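Local coordinates for protein carbohydrate binding family 6 (PDB 5A8D) that probably hydrolyses terminal alpha-L-arabinofuranosidic bonds in arabinose-containing polysaccharides, as a glycoside hydrolase of family 43, at residues A212-K217 / H268-E273; S235-M240 / G253-Q258. All coordinates share one frame; numbering follows the deposited sequence. Where two conformers were deposited one is given.

Contact 1: A212-K217 / H268-E273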
loop_
_atom_site.group_PDB
_atom_site.type_symbol
_atom_site.label_atom_id
_atom_site.label_comp_id
_atom_site.label_asym_id
_atom_site.label_seq_id
_atom_site.Cartn_x
_atom_site.Cartn_y
_atom_site.Cartn_z
ATOM N N ALA A 212 -39.918 -23.457 26.131
ATOM C CA ALA A 212 -39.372 -24.816 26.295
ATOM C C ALA A 212 -37.909 -24.823 26.743
ATOM O O ALA A 212 -37.144 -25.657 26.245
ATOM C CB ALA A 212 -39.574 -25.660 25.047
ATOM N N ALA A 213 -37.579 -23.975 27.711
ATOM C CA ALA A 213 -36.259 -23.985 28.365
ATOM C C ALA A 213 -35.960 -25.369 28.941
ATOM O O ALA A 213 -36.811 -26.007 29.602
ATOM C CB ALA A 213 -36.203 -22.945 29.438
ATOM N N TYR A 214 -34.757 -25.882 28.676
ATOM C CA TYR A 214 -34.446 -27.251 29.102
ATOM C C TYR A 214 -32.945 -27.329 29.375
ATOM O O TYR A 214 -32.174 -26.741 28.657
ATOM C CB TYR A 214 -34.816 -28.267 28.032
ATOM C CG TYR A 214 -34.813 -29.686 28.480
ATOM C CD1 TYR A 214 -35.958 -30.285 29.051
ATOM C CD2 TYR A 214 -33.680 -30.492 28.364
ATOM C CE1 TYR A 214 -35.977 -31.586 29.491
ATOM C CE2 TYR A 214 -33.670 -31.757 28.854
ATOM C CZ TYR A 214 -34.832 -32.368 29.354
ATOM O OH TYR A 214 -34.781 -33.657 29.773
ATOM N N MET A 215 -32.546 -28.073 30.398
ATOM C CA MET A 215 -31.156 -28.192 30.782
ATOM C C MET A 215 -30.790 -29.645 30.948
ATOM O O MET A 215 -31.502 -30.407 31.609
ATOM C CB MET A 215 -30.912 -27.466 32.099
ATOM C CG MET A 215 -29.487 -27.634 32.644
ATOM S SD MET A 215 -28.169 -27.143 31.555
ATOM C CE MET A 215 -28.571 -25.469 31.123
ATOM N N HIS A 216 -29.687 -30.023 30.318
ATOM C CA HIS A 216 -29.035 -31.280 30.639
ATOM C C HIS A 216 -27.525 -31.103 30.644
ATOM O O HIS A 216 -26.995 -30.159 30.090
ATOM C CB HIS A 216 -29.467 -32.397 29.674
ATOM C CG HIS A 216 -28.717 -32.450 28.386
ATOM N ND1 HIS A 216 -29.107 -31.748 27.279
ATOM C CD2 HIS A 216 -27.630 -33.184 28.001
ATOM C CE1 HIS A 216 -28.282 -31.981 26.286
ATOM N NE2 HIS A 216 -27.400 -32.888 26.685
ATOM N N LYS A 217 -26.875 -32.041 31.316
ATOM C CA LYS A 217 -25.453 -32.006 31.483
ATOM C C LYS A 217 -24.838 -33.246 30.846
ATOM O O LYS A 217 -25.336 -34.349 31.034
ATOM C CB LYS A 217 -25.126 -31.902 32.955
ATOM C CG LYS A 217 -23.667 -31.603 33.241
ATOM C CD LYS A 217 -23.454 -31.242 34.709
ATOM C CE LYS A 217 -22.005 -30.870 34.979
ATOM N NZ LYS A 217 -21.747 -30.617 36.426
ATOM N N HIS A 268 -41.660 -28.537 22.668
ATOM C CA HIS A 268 -41.349 -29.098 23.964
ATOM C C HIS A 268 -40.674 -30.431 23.763
ATOM O O HIS A 268 -40.997 -31.180 22.868
ATOM C CB HIS A 268 -42.576 -29.185 24.884
ATOM C CG HIS A 268 -43.057 -27.831 25.236
ATOM N ND1 HIS A 268 -43.915 -27.124 24.431
ATOM C CD2 HIS A 268 -42.642 -26.981 26.200
ATOM C CE1 HIS A 268 -44.071 -25.913 24.935
ATOM N NE2 HIS A 268 -43.286 -25.796 25.983
ATOM N N HIS A 269 -39.669 -30.673 24.585
ATOM C CA HIS A 269 -38.740 -31.810 24.313
ATOM C C HIS A 269 -38.045 -32.227 25.576
ATOM O O HIS A 269 -38.018 -31.477 26.572
ATOM C CB HIS A 269 -37.678 -31.420 23.256
ATOM C CG HIS A 269 -36.769 -30.314 23.693
ATOM N ND1 HIS A 269 -37.169 -29.001 23.744
ATOM C CD2 HIS A 269 -35.493 -30.333 24.156
ATOM C CE1 HIS A 269 -36.194 -28.259 24.246
ATOM N NE2 HIS A 269 -35.171 -29.048 24.524
ATOM N N ALA A 270 -37.464 -33.406 25.532
ATOM C CA ALA A 270 -36.580 -33.887 26.580
ATOM C C ALA A 270 -35.336 -34.433 25.924
ATOM O O ALA A 270 -35.407 -34.958 24.806
ATOM C CB ALA A 270 -37.243 -34.954 27.444
ATOM N N ILE A 271 -34.228 -34.423 26.679
ATOM C CA ILE A 271 -32.963 -34.984 26.246
ATOM C C ILE A 271 -32.474 -35.838 27.394
ATOM O O ILE A 271 -32.313 -35.322 28.525
ATOM C CB ILE A 271 -31.917 -33.928 25.853
ATOM C CG1 ILE A 271 -32.469 -33.053 24.717
ATOM C CG2 ILE A 271 -30.581 -34.582 25.497
ATOM C CD1 ILE A 271 -31.554 -31.924 24.230
ATOM N N VAL A 272 -32.335 -37.134 27.147
ATOM C CA VAL A 272 -32.114 -38.099 28.214
ATOM C C VAL A 272 -31.129 -39.177 27.803
ATOM O O VAL A 272 -31.086 -39.574 26.655
ATOM C CB VAL A 272 -33.494 -38.719 28.602
ATOM C CG1 VAL A 272 -34.034 -39.676 27.533
ATOM C CG2 VAL A 272 -33.457 -39.305 29.981
ATOM N N GLU A 273 -30.342 -39.657 28.759
ATOM C CA GLU A 273 -29.469 -40.748 28.531
ATOM C C GLU A 273 -30.128 -42.061 28.969
ATOM O O GLU A 273 -30.648 -42.151 30.072
ATOM C CB GLU A 273 -28.144 -40.587 29.294
ATOM C CG GLU A 273 -27.149 -41.652 28.882
ATOM C CD GLU A 273 -25.787 -41.581 29.566
ATOM O OE1 GLU A 273 -25.626 -40.769 30.493
ATOM O OE2 GLU A 273 -24.884 -42.366 29.145
HETATM O O HOH W 1 -38.846 -28.625 26.510
HETATM O O HOH W 2 -32.566 -35.282 31.252
#
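Tyr-214 reaches across from strand 212-218 and lays its ring against the backbone of His-269, Ala-270 and Ile-271. Its CG stands anti to the backbone N (chi1 -167°), which carries the ring over to the neighbouring strand. CD1 lies 3.4 Å from His-269 O, and CZ lies 3.6 Å from Ala-270 CA. The phenol oxygen ends beside Ile-271, where a water links Tyr-214 OH to Ile-271 O; the water donates to the carbonyl at 2.7 Å.

The His-269 imidazole sits at the root of the tyrosine. The two rings are oblique, with planes at 47°, and His-269 NE2 is 3.6 Å from Tyr-214 CB. His-269 NE2 is hydrogen-bonded to Ser-225, and His-269 ND1 to the carbonyl of Asn-267. Further along, Ile-271 sets its CG2 methyl over one face of the His-216 ring, a CH-pi contact 3.7 Å from the centroid. Tyr-223 stacks on the His-216 ring, and His-216 NE2 is hydrogen-bonded to Tyr-308 OH. At the other end Ala-212 CB lies 3.5 Å from His-268 CD2; Asp-162 ties both residues through His-268 NE2 and Ala-212 N.

The two strands run nearly parallel but belong to successive propeller sheets. Side-chain packing and bridging water join the blades here. Partners for the imidazole nitrogens should hold the buried rings in fixed rotations. A glycerol, probably from the crystallisation liquor, lies near Tyr-214 and may mark a pocket.

Contact 2: S235-M240 / G253-Q258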
loop_
_atom_site.group_PDB
_atom_site.type_symbol
_atom_site.label_atom_id
_atom_site.label_comp_id
_atom_site.label_asym_id
_atom_site.label_seq_id
_atom_site.Cartn_x
_atom_site.Cartn_y
_atom_site.Cartn_z
ATOM N N SER A 235 -40.110 -22.236 14.063
ATOM C CA SER A 235 -39.511 -22.491 15.379
ATOM C C SER A 235 -38.745 -23.804 15.284
ATOM O O SER A 235 -39.248 -24.756 14.680
ATOM C CB SER A 235 -40.648 -22.586 16.418
ATOM O OG SER A 235 -40.218 -23.075 17.645
ATOM N N LYS A 236 -37.558 -23.844 15.887
ATOM C CA LYS A 236 -36.737 -25.036 15.943
ATOM C C LYS A 236 -36.286 -25.326 17.301
ATOM O O LYS A 236 -36.383 -24.478 18.193
ATOM C CB LYS A 236 -35.500 -24.805 15.048
ATOM C CG LYS A 236 -35.817 -24.387 13.626
ATOM C CD LYS A 236 -34.564 -24.039 12.813
ATOM C CE LYS A 236 -34.948 -23.529 11.426
ATOM N NZ LYS A 236 -35.585 -22.150 11.456
ATOM N N ILE A 237 -35.757 -26.529 17.530
ATOM C CA ILE A 237 -35.123 -26.777 18.835
ATOM C C ILE A 237 -33.617 -26.424 18.669
ATOM O O ILE A 237 -32.949 -26.985 17.804
ATOM C CB ILE A 237 -35.303 -28.240 19.301
ATOM C CG1 ILE A 237 -36.785 -28.581 19.567
ATOM C CG2 ILE A 237 -34.501 -28.457 20.560
ATOM C CD1 ILE A 237 -37.027 -30.043 19.923
ATOM N N GLU A 238 -33.141 -25.473 19.449
ATOM C CA GLU A 238 -31.800 -24.916 19.340
ATOM C C GLU A 238 -31.134 -24.997 20.698
ATOM O O GLU A 238 -31.747 -25.419 21.672
ATOM C CB GLU A 238 -31.853 -23.474 18.824
ATOM C CG GLU A 238 -32.652 -23.383 17.523
ATOM C CD GLU A 238 -32.495 -22.099 16.754
ATOM O OE1 GLU A 238 -31.475 -21.453 16.869
ATOM O OE2 GLU A 238 -33.407 -21.767 15.947
ATOM N N TYR A 239 -29.835 -24.683 20.759
ATOM C CA TYR A 239 -29.121 -24.834 22.014
ATOM C C TYR A 239 -27.889 -23.935 22.146
ATOM O O TYR A 239 -27.303 -23.467 21.158
ATOM C CB TYR A 239 -28.751 -26.297 22.290
ATOM C CG TYR A 239 -27.523 -26.803 21.537
ATOM C CD1 TYR A 239 -27.510 -26.925 20.157
ATOM C CD2 TYR A 239 -26.345 -27.139 22.217
ATOM C CE1 TYR A 239 -26.369 -27.347 19.483
ATOM C CE2 TYR A 239 -25.221 -27.550 21.558
ATOM C CZ TYR A 239 -25.217 -27.691 20.218
ATOM O OH TYR A 239 -24.129 -28.099 19.480
ATOM N N MET A 240 -27.514 -23.803 23.410
ATOM C CA MET A 240 -26.320 -23.144 23.870
ATOM C C MET A 240 -25.578 -24.090 24.804
ATOM O O MET A 240 -26.176 -24.987 25.391
ATOM C CB MET A 240 -26.677 -21.887 24.669
ATOM C CG MET A 240 -27.693 -20.963 24.010
ATOM S SD MET A 240 -27.725 -19.354 24.852
ATOM C CE MET A 240 -28.410 -19.770 26.399
ATOM N N GLY A 253 -26.169 -23.781 17.978
ATOM C CA GLY A 253 -26.896 -24.110 16.766
ATOM C C GLY A 253 -28.214 -24.803 16.949
ATOM O O GLY A 253 -28.789 -24.765 18.005
ATOM N N VAL A 254 -28.647 -25.471 15.886
ATOM C CA VAL A 254 -29.930 -26.160 15.831
ATOM C C VAL A 254 -29.724 -27.612 16.172
ATOM O O VAL A 254 -28.763 -28.253 15.654
ATOM C CB VAL A 254 -30.528 -26.008 14.441
ATOM C CG1 VAL A 254 -31.818 -26.813 14.301
ATOM C CG2 VAL A 254 -30.779 -24.547 14.164
ATOM N N ILE A 255 -30.568 -28.151 17.050
ATOM C CA ILE A 255 -30.561 -29.596 17.341
ATOM C C ILE A 255 -31.415 -30.273 16.267
ATOM O O ILE A 255 -30.953 -31.219 15.639
ATOM C CB ILE A 255 -31.100 -29.954 18.742
ATOM C CG1 ILE A 255 -30.269 -29.281 19.824
ATOM C CG2 ILE A 255 -31.174 -31.488 18.927
ATOM C CD1 ILE A 255 -30.588 -29.672 21.220
ATOM N N LEU A 256 -32.638 -29.766 16.088
ATOM C CA LEU A 256 -33.713 -30.372 15.289
ATOM C C LEU A 256 -34.408 -29.272 14.510
ATOM O O LEU A 256 -35.161 -28.407 15.135
ATOM C CB LEU A 256 -34.780 -31.020 16.189
ATOM C CG LEU A 256 -34.625 -32.477 16.566
ATOM C CD1 LEU A 256 -35.521 -32.788 17.739
ATOM C CD2 LEU A 256 -34.959 -33.383 15.411
ATOM N N PRO A 257 -34.154 -29.258 13.199
ATOM C CA PRO A 257 -34.888 -28.354 12.307
ATOM C C PRO A 257 -36.342 -28.799 12.143
ATOM O O PRO A 257 -37.250 -27.968 12.258
ATOM C CB PRO A 257 -34.120 -28.464 10.982
ATOM C CG PRO A 257 -33.500 -29.817 11.002
ATOM C CD PRO A 257 -33.253 -30.168 12.446
ATOM N N GLN A 258 -36.538 -30.106 11.929
ATOM C CA GLN A 258 -37.817 -30.691 11.543
ATOM C C GLN A 258 -38.400 -29.995 10.305
ATOM O O GLN A 258 -39.173 -29.050 10.436
ATOM C CB GLN A 258 -38.824 -30.639 12.703
ATOM C CG GLN A 258 -38.334 -31.155 14.052
ATOM C CD GLN A 258 -39.115 -30.529 15.191
ATOM O OE1 GLN A 258 -39.999 -31.161 15.756
ATOM N NE2 GLN A 258 -38.824 -29.254 15.494
#
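Strands 237-242 and 250-256 pair antiparallel as a hairpin, interrupted by a classic beta bulge in which Ile-255 and Leu-256 both face Ile-237. Ile-237 O takes two N-H groups, from Ile-255 N at 2.8 Å and from Leu-256 N at 3.3 Å. Ile-237 N returns a bond to Leu-256 O. Beyond the bulge Tyr-239 N donates to Gly-253 O at 2.9 Å. The return bond from Gly-253 N to Tyr-239 O is weak.

Ile-237 and Leu-256 run alongside each other in the same direction, with their CD1 methyls 3.8 Å apart. The Ile-237 side chain slants across that of Ile-255, with CG2 against Ile-255 CB. The Tyr-239 side chain crosses that of Ile-255 at about a right angle, and its CD1 meets Ile-255 CG1 at 3.6 Å. The ring takes up chi1 79°, with CG between the backbone N and the carbonyl carbon. This brings CD1 within 3.3 Å of Gly-253 O. Tyr-239 OH is hydrogen-bonded to Ile-314 N, on the next sheet. Gly-253 has backbone angles at which a beta carbon would collide with the preceding carbonyl oxygen.

Glu-238 and Val-254 share the other face. Val-254 CG2 lies 4.0 Å from Glu-238 CD. The carboxylate is held by Arg-208, Tyr-251 and Ser-228. Lys-236 runs past Val-254 and bends at chi4; NZ reaches the carbonyl of Ala-234.

The doubly gripped carbonyl anchors the bulge. Here the chain turns a corner, and Ile-255 and Leu-256 carry the apolar face onto the following sheet. The salt bridge to Arg-208 probably favours a charged carboxylate on Glu-238.

Overall arrangement
The centres of contacts 1 and 2 lie 12 Å apart. Contact 2 is nested along the chain inside the loop closed by contact 1. Strands 212-218, 237-242 and 250-256 share one four-stranded antiparallel sheet. Its outermost strands, 212-218 and 250-256, supply one side of each contact. Strand 269-274 opens the next sheet. Contact 1 joins the two sheets, while contact 2 closes the hairpin of the first. The centre of contact 1 is about 6 Å, and that of contact 2 about 15 Å, from the chain centre. They touch directly: His-269 CB packs on Ile-237 CD1, and Ile-271 CD1 on Ile-255 CD1. Two successive propeller blades therefore meet both through contact 1 near the centre and through these side chains further out.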